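Local coordinates for protein (5-formylfuran-3-yl)methyl phosphate transaminase (Methanococcus jannaschii, PDB 2Z61) that transfers the amino group of alanine to a furancarboxaldehyde phosphate with the help of pyridoxal 5'-phosphate, producing the furan precursor of methanofuran, at residues Glu27-Ile32 against Glu327-Leu332; Gly37-Asn42 against Ala225-Arg230; Trp229-Val234 against Ile258-Ala263; Gly305-Phe310 against Ser349-Tyr354. All coordinates share one frame; numbering follows the deposited sequence.

The centre of contact 1 lies about 26 Å from the centre of the chain, the farthest of the four, and it is partly buried: two backbone bonds, one ring and the aliphatic part of a lysine join an N-terminal and a C-terminal segment. Contact 2 is also partly buried but serves the cofactor site, using a carboxylate, a hydroxyl and an arginine beside the second subunit. Contact 3 shares W229 and R230 with it and carries that loop into the buried packing of the large sheet, where one serine bond accompanies apolar contacts. Contact 4, fully buried, is dominated by tyrosine rings; its Y307 hydroxyl meets G37 O, tying it to contact 2.

Contact 1: residues Glu27-Ile32 against Glu327-Leu332; sequences EGKKVI and EKFVAL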
loop_
_atom_site.group_PDB
_atom_site.type_symbol
_atom_site.label_atom_id
_atom_site.label_comp_id
_atom_site.label_asym_id
_atom_site.label_seq_id
_atom_site.Cartn_x
_atom_site.Cartn_y
_atom_site.Cartn_z
ATOM N N GLU A 27 11.518 18.555 26.772
ATOM C CA GLU A 27 12.071 19.400 27.824
ATOM C C GLU A 27 11.098 20.520 28.169
ATOM O O GLU A 27 11.415 21.406 28.964
ATOM C CB GLU A 27 13.403 20.009 27.380
ATOM C CG GLU A 27 14.548 19.015 27.268
ATOM C CD GLU A 27 15.831 19.661 26.771
ATOM O OE1 GLU A 27 16.211 20.724 27.308
ATOM O OE2 GLU A 27 16.462 19.103 25.848
ATOM N N GLY A 28 9.917 20.485 27.563
ATOM C CA GLY A 28 8.929 21.514 27.832
ATOM C C GLY A 28 9.199 22.807 27.086
ATOM O O GLY A 28 8.816 23.882 27.544
ATOM N N LYS A 29 9.862 22.704 25.937
ATOM C CA LYS A 29 10.170 23.874 25.121
ATOM C C LYS A 29 9.271 23.901 23.892
ATOM O O LYS A 29 9.220 22.935 23.128
ATOM C CB LYS A 29 11.636 23.848 24.685
ATOM C CG LYS A 29 12.614 23.894 25.847
ATOM C CD LYS A 29 14.045 23.639 25.400
ATOM C CE LYS A 29 14.989 23.606 26.597
ATOM N NZ LYS A 29 16.388 23.260 26.217
ATOM N N LYS A 30 8.559 25.008 23.706
ATOM C CA LYS A 30 7.660 25.145 22.570
ATOM C C LYS A 30 8.412 25.278 21.249
ATOM O O LYS A 30 8.994 26.324 20.945
ATOM C CB LYS A 30 6.730 26.344 22.775
ATOM C CG LYS A 30 5.687 26.116 23.862
ATOM C CD LYS A 30 4.639 27.218 23.885
ATOM C CE LYS A 30 3.553 26.924 24.913
ATOM N NZ LYS A 30 2.486 27.963 24.905
ATOM N N VAL A 31 8.390 24.200 20.472
ATOM C CA VAL A 31 9.059 24.148 19.182
ATOM C C VAL A 31 8.102 24.514 18.056
ATOM O O VAL A 31 7.009 23.960 17.965
ATOM C CB VAL A 31 9.608 22.733 18.905
ATOM C CG1 VAL A 31 10.106 22.637 17.472
ATOM C CG2 VAL A 31 10.724 22.408 19.883
ATOM N N ILE A 32 8.506 25.452 17.206
ATOM C CA ILE A 32 7.669 25.848 16.079
ATOM C C ILE A 32 8.027 24.993 14.872
ATOM O O ILE A 32 9.144 25.062 14.352
ATOM C CB ILE A 32 7.844 27.338 15.719
ATOM C CG1 ILE A 32 7.332 28.210 16.869
ATOM C CG2 ILE A 32 7.076 27.655 14.439
ATOM C CD1 ILE A 32 7.467 29.702 16.627
ATOM N N GLU A 327 18.859 27.010 19.153
ATOM C CA GLU A 327 18.737 28.318 19.779
ATOM C C GLU A 327 17.317 28.865 19.871
ATOM O O GLU A 327 16.861 29.234 20.953
ATOM C CB GLU A 327 19.611 29.333 19.048
ATOM C CG GLU A 327 21.092 29.130 19.267
ATOM C CD GLU A 327 21.928 30.107 18.472
ATOM O OE1 GLU A 327 21.589 31.311 18.469
ATOM O OE2 GLU A 327 22.925 29.670 17.861
ATOM N N LYS A 328 16.620 28.922 18.739
ATOM C CA LYS A 328 15.266 29.461 18.708
ATOM C C LYS A 328 14.126 28.451 18.698
ATOM O O LYS A 328 12.956 28.838 18.680
ATOM C CB LYS A 328 15.116 30.412 17.519
ATOM C CG LYS A 328 15.638 31.814 17.794
ATOM C CD LYS A 328 17.125 31.824 18.105
ATOM C CE LYS A 328 17.528 33.140 18.759
ATOM N NZ LYS A 328 16.927 34.319 18.075
ATOM N N PHE A 329 14.459 27.164 18.703
ATOM C CA PHE A 329 13.441 26.117 18.715
ATOM C C PHE A 329 12.540 26.173 17.483
ATOM O O PHE A 329 11.324 25.994 17.584
ATOM C CB PHE A 329 12.591 26.245 19.985
ATOM C CG PHE A 329 13.401 26.485 21.233
ATOM C CD1 PHE A 329 13.060 27.510 22.111
ATOM C CD2 PHE A 329 14.518 25.699 21.521
ATOM C CE1 PHE A 329 13.820 27.754 23.255
ATOM C CE2 PHE A 329 15.283 25.934 22.661
ATOM C CZ PHE A 329 14.933 26.965 23.529
ATOM N N VAL A 330 13.143 26.422 16.324
ATOM C CA VAL A 330 12.412 26.491 15.062
ATOM C C VAL A 330 12.902 25.396 14.119
ATOM O O VAL A 330 14.064 25.386 13.700
ATOM C CB VAL A 330 12.587 27.870 14.397
ATOM C CG1 VAL A 330 11.906 27.893 13.035
ATOM C CG2 VAL A 330 11.991 28.942 15.295
ATOM N N ALA A 331 12.002 24.472 13.798
ATOM C CA ALA A 331 12.313 23.340 12.930
ATOM C C ALA A 331 12.141 23.633 11.438
ATOM O O ALA A 331 11.038 23.923 10.967
ATOM C CB ALA A 331 11.449 22.144 13.330
ATOM N N LEU A 332 13.247 23.550 10.708
ATOM C CA LEU A 332 13.268 23.781 9.264
ATOM C C LEU A 332 13.905 22.567 8.605
ATOM O O LEU A 332 14.636 21.820 9.247
ATOM C CB LEU A 332 14.098 25.027 8.913
ATOM C CG LEU A 332 13.531 26.410 9.227
ATOM C CD1 LEU A 332 14.461 27.469 8.668
ATOM C CD2 LEU A 332 12.148 26.555 8.620
#
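F329 lies against K29, K30 and V31, and its side chain can be followed outward from the backbone. CB sits 3.7 Å from K30 O and 4.3 Å from V31 CG2. CG stands anti to the carbonyl carbon (chi1 -45°), which carries the ring toward K29. Farther out, CE2 comes within 3.8 Å of K29 CD, and CZ is almost as near; the two side chains cross obliquely, and the CD methylene is the part of the lysine that meets the far end of the ring. The main-chain oxygen of E327 lies above the centre of one ring face, while L24 and R363 also touch the phenylalanine. A lysine suits the position of K29 because its apolar shaft can pack on the ring while NZ goes on to a salt bridge with E27 OE1 at 2.8 Å, met from above the carboxylate plane. Two helix ends lead here: G28 closes helix 15-26 with a Schellman motif, whose positive phi favours glycine, and F329 leaves helix 317-328, also with positive phi. A short two-stranded parallel sheet follows, 32-33 beside 330-331, in the small domain, as in other fold-type I aminotransferases. I32 N donates to F329 O at 2.9 Å, and A331 N returns a bond of 3.0 Å to I32 O. V31 CA also approaches F329 O, as a CA-H...O contact. I32 and V330 turn their branched, strand-favouring side chains to one face of this sheet, I32 onto helix 354-368 and V330 onto helix 317-328.

Contact 2: residues Gly37-Asn42 against Ala225-Arg230; sequences GEPDFN and AMTGWR
E38 lays its CB against T227 CG2 at 3.8 Å, and its carboxylate then reaches the hydroxyl of the same threonine. The loops that meet here belong to the cofactor site of a fold-type I aminotransferase: R230 NH2 bonds to phosphate oxygen OP2 of the pyridoxal phosphate carried by the modified lysine at position 222. The side chains of E38 and T227 cross at about a right angle, and T227 OG1 donates to E38 OE2 at 2.7 Å, nearly along the C-O axis. Threonine suits the place because one branch gives the hydroxyl and the other a methyl for packing. Its OG1 lies between the backbone N and the carbonyl carbon (chi1 59°), which leaves the methyl facing the glutamate. T227 CG2 also lies 4.1 Å from P39 CD. E38 OE2 accepts in addition from H61 ND1 and Y62 N of the second subunit, so three donors grip one oxygen and would probably favour the charged form of the glutamate at this dimer-facing spot. P39, a rigid ring, packs CG on A225 CA at 4.0 Å. The small methyl of A225 lets the loop 37-42 come close: A225 CB sits 3.7 Å from both F41 O and N42 O, while a water donates to F41 O and A225 O and so bridges the backbones. The main-chain oxygen of T227 holds the arginine in turn. R230 NE and NH2 both donate to T227 O, side-on and within the guanidinium plane, NE at 2.8 Å and NH2 at 2.6 Å.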
loop_
_atom_site.group_PDB
_atom_site.type_symbol
_atom_site.label_atom_id
_atom_site.label_comp_id
_atom_site.label_asym_id
_atom_site.label_seq_id
_atom_site.Cartn_x
_atom_site.Cartn_y
_atom_site.Cartn_z
ATOM N N GLY A 37 5.094 18.154 6.361
ATOM C CA GLY A 37 4.790 17.839 4.976
ATOM C C GLY A 37 3.338 17.531 4.666
ATOM O O GLY A 37 3.027 17.057 3.571
ATOM N N GLU A 38 2.444 17.781 5.618
ATOM C CA GLU A 38 1.024 17.541 5.397
ATOM C C GLU A 38 0.205 18.721 5.903
ATOM O O GLU A 38 0.603 19.402 6.840
ATOM C CB GLU A 38 0.565 16.249 6.091
ATOM C CG GLU A 38 0.587 16.272 7.611
ATOM C CD GLU A 38 0.026 14.987 8.217
ATOM O OE1 GLU A 38 0.678 14.419 9.115
ATOM O OE2 GLU A 38 -1.068 14.549 7.800
ATOM N N PRO A 39 -0.952 18.981 5.280
ATOM C CA PRO A 39 -1.795 20.100 5.708
ATOM C C PRO A 39 -2.317 19.950 7.139
ATOM O O PRO A 39 -2.662 18.852 7.585
ATOM C CB PRO A 39 -2.913 20.111 4.665
ATOM C CG PRO A 39 -3.012 18.679 4.255
ATOM C CD PRO A 39 -1.563 18.260 4.147
ATOM N N ASP A 40 -2.376 21.072 7.844
ATOM C CA ASP A 40 -2.832 21.119 9.231
ATOM C C ASP A 40 -4.348 21.223 9.375
ATOM O O ASP A 40 -4.851 21.516 10.455
ATOM C CB ASP A 40 -2.188 22.311 9.940
ATOM C CG ASP A 40 -2.357 23.611 9.159
ATOM O OD1 ASP A 40 -1.990 23.643 7.965
ATOM O OD2 ASP A 40 -2.860 24.597 9.737
ATOM N N PHE A 41 -5.082 21.008 8.293
ATOM C CA PHE A 41 -6.536 21.087 8.372
ATOM C C PHE A 41 -7.129 19.699 8.566
ATOM O O PHE A 41 -6.495 18.690 8.247
ATOM C CB PHE A 41 -7.134 21.685 7.088
ATOM C CG PHE A 41 -6.715 23.100 6.814
ATOM C CD1 PHE A 41 -5.423 23.390 6.388
ATOM C CD2 PHE A 41 -7.619 24.145 6.968
ATOM C CE1 PHE A 41 -5.040 24.700 6.119
ATOM C CE2 PHE A 41 -7.246 25.457 6.703
ATOM C CZ PHE A 41 -5.952 25.737 6.278
ATOM N N ASN A 42 -8.342 19.658 9.105
ATOM C CA ASN A 42 -9.055 18.403 9.292
ATOM C C ASN A 42 -9.687 18.046 7.962
ATOM O O ASN A 42 -9.792 18.900 7.076
ATOM C CB ASN A 42 -10.196 18.573 10.293
ATOM C CG ASN A 42 -9.707 18.707 11.718
ATOM O OD1 ASN A 42 -9.024 17.823 12.240
ATOM N ND2 ASN A 42 -10.054 19.810 12.361
ATOM N N ALA A 225 -7.023 17.230 2.332
ATOM C CA ALA A 225 -6.573 16.909 3.676
ATOM C C ALA A 225 -6.993 15.489 4.098
ATOM O O ALA A 225 -7.593 15.298 5.166
ATOM C CB ALA A 225 -7.121 17.940 4.664
ATOM N N MET A 226 -6.682 14.507 3.255
ATOM C CA MET A 226 -7.014 13.112 3.536
ATOM C C MET A 226 -5.755 12.234 3.590
ATOM O O MET A 226 -5.787 11.061 3.195
ATOM C CB MET A 226 -7.979 12.580 2.466
ATOM C CG MET A 226 -9.379 13.195 2.521
ATOM S SD MET A 226 -10.432 12.714 1.127
ATOM C CE MET A 226 -10.971 11.068 1.597
ATOM N N THR A 227 -4.667 12.800 4.096
ATOM C CA THR A 227 -3.400 12.075 4.175
ATOM C C THR A 227 -3.509 10.687 4.801
ATOM O O THR A 227 -3.068 9.696 4.219
ATOM C CB THR A 227 -2.331 12.874 4.955
ATOM O OG1 THR A 227 -2.801 13.138 6.282
ATOM C CG2 THR A 227 -2.030 14.198 4.252
ATOM N N GLY A 228 -4.107 10.609 5.984
ATOM C CA GLY A 228 -4.238 9.324 6.658
ATOM C C GLY A 228 -5.232 8.342 6.056
ATOM O O GLY A 228 -5.148 7.152 6.334
ATOM N N TRP A 229 -6.174 8.823 5.245
ATOM C CA TRP A 229 -7.159 7.947 4.619
ATOM C C TRP A 229 -6.547 7.060 3.529
ATOM O O TRP A 229 -7.193 6.126 3.039
ATOM C CB TRP A 229 -8.310 8.772 4.022
ATOM C CG TRP A 229 -9.087 9.611 5.018
ATOM C CD1 TRP A 229 -8.610 10.660 5.756
ATOM C CD2 TRP A 229 -10.499 9.545 5.287
ATOM N NE1 TRP A 229 -9.635 11.263 6.447
ATOM C CE2 TRP A 229 -10.804 10.601 6.180
ATOM C CE3 TRP A 229 -11.536 8.699 4.855
ATOM C CZ2 TRP A 229 -12.110 10.840 6.651
ATOM C CZ3 TRP A 229 -12.837 8.936 5.324
ATOM C CH2 TRP A 229 -13.108 10.002 6.213
ATOM N N ARG A 230 -5.306 7.366 3.146
ATOM C CA ARG A 230 -4.567 6.593 2.143
ATOM C C ARG A 230 -5.364 6.277 0.882
ATOM O O ARG A 230 -5.798 5.139 0.664
ATOM C CB ARG A 230 -4.067 5.270 2.748
ATOM C CG ARG A 230 -3.360 5.385 4.091
ATOM C CD ARG A 230 -1.949 5.881 3.918
ATOM N NE ARG A 230 -1.974 7.269 3.525
ATOM C CZ ARG A 230 -1.190 7.806 2.607
ATOM N NH1 ARG A 230 -0.287 7.071 1.967
ATOM N NH2 ARG A 230 -1.351 9.080 2.317
HETATM O O HOH W 1 -6.539 15.752 7.608
#

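Contact 3: residues Trp229-Val234 against Ile258-Ala263; sequences WRIGYV and ISQYAA
S259 OG donates to W229 O at 2.7 Å, the one polar bond that joins these segments. The donor arrives at 122° to the C=O bond and is tilted modestly from the carbonyl plane. The hydroxyl stands anti to its own carbonyl carbon (chi1 -62°), which points it off the helix into the turn before the strand. Serine suits this spot because it is small enough to sit beside the indole: OG lies at the ring edge, near its plane, and is 3.3 Å from W229 CB. The far, six-membered part of the indole meets the helix, W229 CZ3 lying a close 3.3 Å from A262 CB and 4.4 Å from I258 CG2; alanine's short side chain suits a place so near the ring. I47 of helix 45-56 also touches both W229 and A262. An alanine in place of W229 would probably open a gap beside A262 and I47, which now both pack on the indole. I231 follows with an extended side chain, its CD1 reaching Q260 CA at 3.8 Å and A263 CB at 4.2 Å, while CG2 packs on S259 CB. The amide of Q260 points elsewhere, OE1 accepting from I68 N. Beyond I231 the chain enters strand 232-235, antiparallel to both neighbours in the seven-stranded sheet of the large domain, a hallmark of fold-type I enzymes. Between these two segments fit counts for more than polarity, consistent with a firmly held turn, from which R230 reaches the cofactor phosphate.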
loop_
_atom_site.group_PDB
_atom_site.type_symbol
_atom_site.label_atom_id
_atom_site.label_comp_id
_atom_site.label_asym_id
_atom_site.label_seq_id
_atom_site.Cartn_x
_atom_site.Cartn_y
_atom_site.Cartn_z
ATOM N N TRP A 229 -6.174 8.823 5.245
ATOM C CA TRP A 229 -7.159 7.947 4.619
ATOM C C TRP A 229 -6.547 7.060 3.529
ATOM O O TRP A 229 -7.193 6.126 3.039
ATOM C CB TRP A 229 -8.310 8.772 4.022
ATOM C CG TRP A 229 -9.087 9.611 5.018
ATOM C CD1 TRP A 229 -8.610 10.660 5.756
ATOM C CD2 TRP A 229 -10.499 9.545 5.287
ATOM N NE1 TRP A 229 -9.635 11.263 6.447
ATOM C CE2 TRP A 229 -10.804 10.601 6.180
ATOM C CE3 TRP A 229 -11.536 8.699 4.855
ATOM C CZ2 TRP A 229 -12.110 10.840 6.651
ATOM C CZ3 TRP A 229 -12.837 8.936 5.324
ATOM C CH2 TRP A 229 -13.108 10.002 6.213
ATOM N N ARG A 230 -5.306 7.366 3.146
ATOM C CA ARG A 230 -4.567 6.593 2.143
ATOM C C ARG A 230 -5.364 6.277 0.882
ATOM O O ARG A 230 -5.798 5.139 0.664
ATOM C CB ARG A 230 -4.067 5.270 2.748
ATOM C CG ARG A 230 -3.360 5.385 4.091
ATOM C CD ARG A 230 -1.949 5.881 3.918
ATOM N NE ARG A 230 -1.974 7.269 3.525
ATOM C CZ ARG A 230 -1.190 7.806 2.607
ATOM N NH1 ARG A 230 -0.287 7.071 1.967
ATOM N NH2 ARG A 230 -1.351 9.080 2.317
ATOM N N ILE A 231 -5.534 7.275 0.030
ATOM C CA ILE A 231 -6.263 7.063 -1.203
ATOM C C ILE A 231 -5.884 8.079 -2.280
ATOM O O ILE A 231 -6.002 9.288 -2.091
ATOM C CB ILE A 231 -7.793 7.077 -0.941
ATOM C CG1 ILE A 231 -8.543 7.086 -2.278
ATOM C CG2 ILE A 231 -8.179 8.272 -0.042
ATOM C CD1 ILE A 231 -10.052 6.926 -2.128
ATOM N N GLY A 232 -5.381 7.557 -3.394
ATOM C CA GLY A 232 -4.988 8.386 -4.523
ATOM C C GLY A 232 -5.464 7.688 -5.788
ATOM O O GLY A 232 -6.279 6.767 -5.714
ATOM N N TYR A 233 -4.973 8.109 -6.947
ATOM C CA TYR A 233 -5.377 7.466 -8.178
ATOM C C TYR A 233 -4.393 7.706 -9.315
ATOM O O TYR A 233 -3.614 8.651 -9.295
ATOM C CB TYR A 233 -6.787 7.926 -8.565
ATOM C CG TYR A 233 -6.917 9.410 -8.834
ATOM C CD1 TYR A 233 -6.393 9.974 -9.995
ATOM C CD2 TYR A 233 -7.581 10.252 -7.931
ATOM C CE1 TYR A 233 -6.527 11.336 -10.263
ATOM C CE2 TYR A 233 -7.722 11.622 -8.190
ATOM C CZ TYR A 233 -7.193 12.153 -9.365
ATOM O OH TYR A 233 -7.348 13.484 -9.665
ATOM N N VAL A 234 -4.427 6.823 -10.302
ATOM C CA VAL A 234 -3.540 6.945 -11.445
ATOM C C VAL A 234 -4.378 6.924 -12.718
ATOM O O VAL A 234 -5.354 6.183 -12.814
ATOM C CB VAL A 234 -2.514 5.792 -11.472
ATOM C CG1 VAL A 234 -1.557 5.964 -12.636
ATOM C CG2 VAL A 234 -1.741 5.769 -10.162
ATOM N N ILE A 258 -13.578 2.325 3.271
ATOM C CA ILE A 258 -14.223 3.489 3.858
ATOM C C ILE A 258 -13.823 4.781 3.157
ATOM O O ILE A 258 -14.656 5.654 2.946
ATOM C CB ILE A 258 -13.886 3.605 5.361
ATOM C CG1 ILE A 258 -14.503 2.426 6.112
ATOM C CG2 ILE A 258 -14.421 4.904 5.930
ATOM C CD1 ILE A 258 -13.961 2.265 7.512
ATOM N N SER A 259 -12.556 4.897 2.786
ATOM C CA SER A 259 -12.097 6.107 2.116
ATOM C C SER A 259 -12.781 6.278 0.764
ATOM O O SER A 259 -13.267 7.358 0.435
ATOM C CB SER A 259 -10.578 6.070 1.921
ATOM O OG SER A 259 -9.905 6.021 3.165
ATOM N N GLN A 260 -12.802 5.208 -0.021
ATOM C CA GLN A 260 -13.422 5.256 -1.340
ATOM C C GLN A 260 -14.824 5.855 -1.270
ATOM O O GLN A 260 -15.121 6.834 -1.959
ATOM C CB GLN A 260 -13.468 3.857 -1.970
ATOM C CG GLN A 260 -12.090 3.312 -2.381
ATOM C CD GLN A 260 -12.188 2.067 -3.239
ATOM O OE1 GLN A 260 -12.681 2.118 -4.366
ATOM N NE2 GLN A 260 -11.715 0.942 -2.711
ATOM N N TYR A 261 -15.680 5.285 -0.422
ATOM C CA TYR A 261 -17.033 5.799 -0.291
ATOM C C TYR A 261 -17.063 7.215 0.248
ATOM O O TYR A 261 -17.853 8.034 -0.209
ATOM C CB TYR A 261 -17.892 4.884 0.591
ATOM C CG TYR A 261 -18.316 3.633 -0.140
ATOM C CD1 TYR A 261 -17.663 2.418 0.069
ATOM C CD2 TYR A 261 -19.332 3.678 -1.094
ATOM C CE1 TYR A 261 -18.008 1.281 -0.659
ATOM C CE2 TYR A 261 -19.685 2.544 -1.829
ATOM C CZ TYR A 261 -19.019 1.354 -1.608
ATOM O OH TYR A 261 -19.339 0.248 -2.364
ATOM N N ALA A 262 -16.190 7.512 1.202
ATOM C CA ALA A 262 -16.138 8.845 1.786
ATOM C C ALA A 262 -15.705 9.894 0.757
ATOM O O ALA A 262 -16.213 11.018 0.747
ATOM C CB ALA A 262 -15.182 8.850 2.972
ATOM N N ALA A 263 -14.773 9.522 -0.110
ATOM C CA ALA A 263 -14.253 10.434 -1.126
ATOM C C ALA A 263 -15.314 10.934 -2.108
ATOM O O ALA A 263 -15.153 12.001 -2.706
ATOM C CB ALA A 263 -13.109 9.761 -1.892
#

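Contact 4: residues Gly305-Phe310 against Ser349-Tyr354; sequences GAYYVF and SYANSY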
loop_
_atom_site.group_PDB
_atom_site.type_symbol
_atom_site.label_atom_id
_atom_site.label_comp_id
_atom_site.label_asym_id
_atom_site.label_seq_id
_atom_site.Cartn_x
_atom_site.Cartn_y
_atom_site.Cartn_z
ATOM N N GLY A 305 2.468 27.652 -5.424
ATOM C CA GLY A 305 1.660 26.465 -5.200
ATOM C C GLY A 305 2.093 25.602 -4.031
ATOM O O GLY A 305 3.102 25.873 -3.382
ATOM N N ALA A 306 1.325 24.547 -3.769
ATOM C CA ALA A 306 1.620 23.644 -2.662
ATOM C C ALA A 306 1.658 24.499 -1.396
ATOM O O ALA A 306 0.870 25.427 -1.256
ATOM C CB ALA A 306 2.970 22.938 -2.891
ATOM N N TYR A 307 2.547 24.186 -0.466
ATOM C CA TYR A 307 2.657 24.994 0.745
ATOM C C TYR A 307 4.104 25.054 1.217
ATOM O O TYR A 307 4.399 24.985 2.411
ATOM C CB TYR A 307 1.720 24.471 1.846
ATOM C CG TYR A 307 1.620 22.961 1.971
ATOM C CD1 TYR A 307 2.672 22.205 2.497
ATOM C CD2 TYR A 307 0.453 22.292 1.592
ATOM C CE1 TYR A 307 2.560 20.816 2.648
ATOM C CE2 TYR A 307 0.327 20.914 1.735
ATOM C CZ TYR A 307 1.384 20.179 2.264
ATOM O OH TYR A 307 1.264 18.813 2.397
ATOM N N TYR A 308 5.002 25.210 0.250
ATOM C CA TYR A 308 6.429 25.283 0.521
ATOM C C TYR A 308 7.077 26.480 -0.172
ATOM O O TYR A 308 6.609 26.946 -1.213
ATOM C CB TYR A 308 7.133 24.024 0.010
ATOM C CG TYR A 308 6.482 22.716 0.387
ATOM C CD1 TYR A 308 6.453 22.275 1.712
ATOM C CD2 TYR A 308 5.940 21.882 -0.596
ATOM C CE1 TYR A 308 5.909 21.028 2.044
ATOM C CE2 TYR A 308 5.398 20.639 -0.276
ATOM C CZ TYR A 308 5.388 20.218 1.045
ATOM O OH TYR A 308 4.874 18.976 1.348
ATOM N N VAL A 309 8.160 26.962 0.424
ATOM C CA VAL A 309 8.961 28.049 -0.126
ATOM C C VAL A 309 10.383 27.517 0.050
ATOM O O VAL A 309 10.732 26.994 1.115
ATOM C CB VAL A 309 8.756 29.368 0.646
ATOM C CG1 VAL A 309 9.599 30.463 0.024
ATOM C CG2 VAL A 309 7.281 29.775 0.595
ATOM N N PHE A 310 11.192 27.626 -0.999
ATOM C CA PHE A 310 12.554 27.090 -0.984
ATOM C C PHE A 310 13.592 28.191 -1.240
ATOM O O PHE A 310 14.201 28.249 -2.308
ATOM C CB PHE A 310 12.651 26.008 -2.067
ATOM C CG PHE A 310 13.774 25.036 -1.877
ATOM C CD1 PHE A 310 13.822 24.219 -0.751
ATOM C CD2 PHE A 310 14.755 24.893 -2.848
ATOM C CE1 PHE A 310 14.832 23.267 -0.600
ATOM C CE2 PHE A 310 15.769 23.948 -2.709
ATOM C CZ PHE A 310 15.804 23.133 -1.582
ATOM N N SER A 349 7.775 25.177 5.297
ATOM C CA SER A 349 6.406 24.747 5.061
ATOM C C SER A 349 5.464 25.602 5.890
ATOM O O SER A 349 5.626 25.706 7.102
ATOM C CB SER A 349 6.232 23.283 5.462
ATOM O OG SER A 349 4.855 22.958 5.552
ATOM N N TYR A 350 4.484 26.223 5.247
ATOM C CA TYR A 350 3.542 27.043 5.990
ATOM C C TYR A 350 2.246 26.296 6.259
ATOM O O TYR A 350 1.161 26.883 6.311
ATOM C CB TYR A 350 3.283 28.378 5.276
ATOM C CG TYR A 350 3.035 28.307 3.783
ATOM C CD1 TYR A 350 1.754 28.102 3.274
ATOM C CD2 TYR A 350 4.077 28.511 2.878
ATOM C CE1 TYR A 350 1.516 28.116 1.900
ATOM C CE2 TYR A 350 3.850 28.521 1.503
ATOM C CZ TYR A 350 2.569 28.326 1.023
ATOM O OH TYR A 350 2.343 28.345 -0.335
ATOM N N ALA A 351 2.385 24.985 6.436
ATOM C CA ALA A 351 1.270 24.109 6.739
ATOM C C ALA A 351 1.133 24.100 8.257
ATOM O O ALA A 351 1.003 23.047 8.884
ATOM C CB ALA A 351 1.549 22.702 6.226
ATOM N N ASN A 352 1.184 25.288 8.843
ATOM C CA ASN A 352 1.057 25.431 10.279
ATOM C C ASN A 352 0.168 26.670 10.422
ATOM O O ASN A 352 0.086 27.475 9.493
ATOM C CB ASN A 352 2.465 25.622 10.895
ATOM C CG ASN A 352 2.491 25.365 12.387
ATOM O OD1 ASN A 352 1.546 25.706 13.095
ATOM N ND2 ASN A 352 3.582 24.778 12.877
ATOM N N SER A 353 -0.525 26.791 11.549
ATOM C CA SER A 353 -1.377 27.936 11.880
ATOM C C SER A 353 -0.660 29.244 11.528
ATOM O O SER A 353 0.555 29.338 11.657
ATOM C CB SER A 353 -1.655 27.963 13.440
ATOM O OG SER A 353 -0.565 28.388 14.298
ATOM N N TYR A 354 -1.412 30.272 11.168
ATOM C CA TYR A 354 -0.805 31.567 10.874
ATOM C C TYR A 354 0.062 32.130 12.025
ATOM O O TYR A 354 1.206 32.544 11.820
ATOM C CB TYR A 354 -1.925 32.543 10.567
ATOM C CG TYR A 354 -1.469 33.865 10.013
ATOM C CD1 TYR A 354 -1.109 33.993 8.670
ATOM C CD2 TYR A 354 -1.373 34.989 10.832
ATOM C CE1 TYR A 354 -0.665 35.211 8.157
ATOM C CE2 TYR A 354 -0.931 36.208 10.334
ATOM C CZ TYR A 354 -0.580 36.314 8.998
ATOM O OH TYR A 354 -0.153 37.524 8.504
HETATM O O HOH W 2 4.609 28.306 -2.542
#
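CH-pi contacts come first: the Y350 ring lies over the backbone and CB of Y307. Y307 CB is over one face of that ring, 4.0 Å from its centroid. A351 makes a second, its methyl CB 4.3 Å from the centroid of the Y307 ring. Apolar contacts come next: V309 CG2 reaches the edge of the Y350 ring at CE2, 3.8 Å away, the side chains crossing at about a right angle, and S349 CB meets the edge of the Y308 ring. Among polar contacts, Y350 N donates to Y307 O at 3.1 Å, beside the antiparallel non-hydrogen-bonded pair Y308 and S349 of the small-domain sheet. Y350 OH gives its proton to a water at 3.2 Å, which donates to G305 O and Y308 O. A leucine in place of Y350 has neither hydroxyl nor flat face, and would probably leave the water short of a donor and the Y307 backbone less closely packed. Tyrosines suit this buried site because each pairs a flat face with a hydroxyl that can find a partner, Y307 OH bonding to G37 O and Y308 OH to Y192 OH. These three hydroxyls are thus met by backbone, another hydroxyl and water, with the rings packed between.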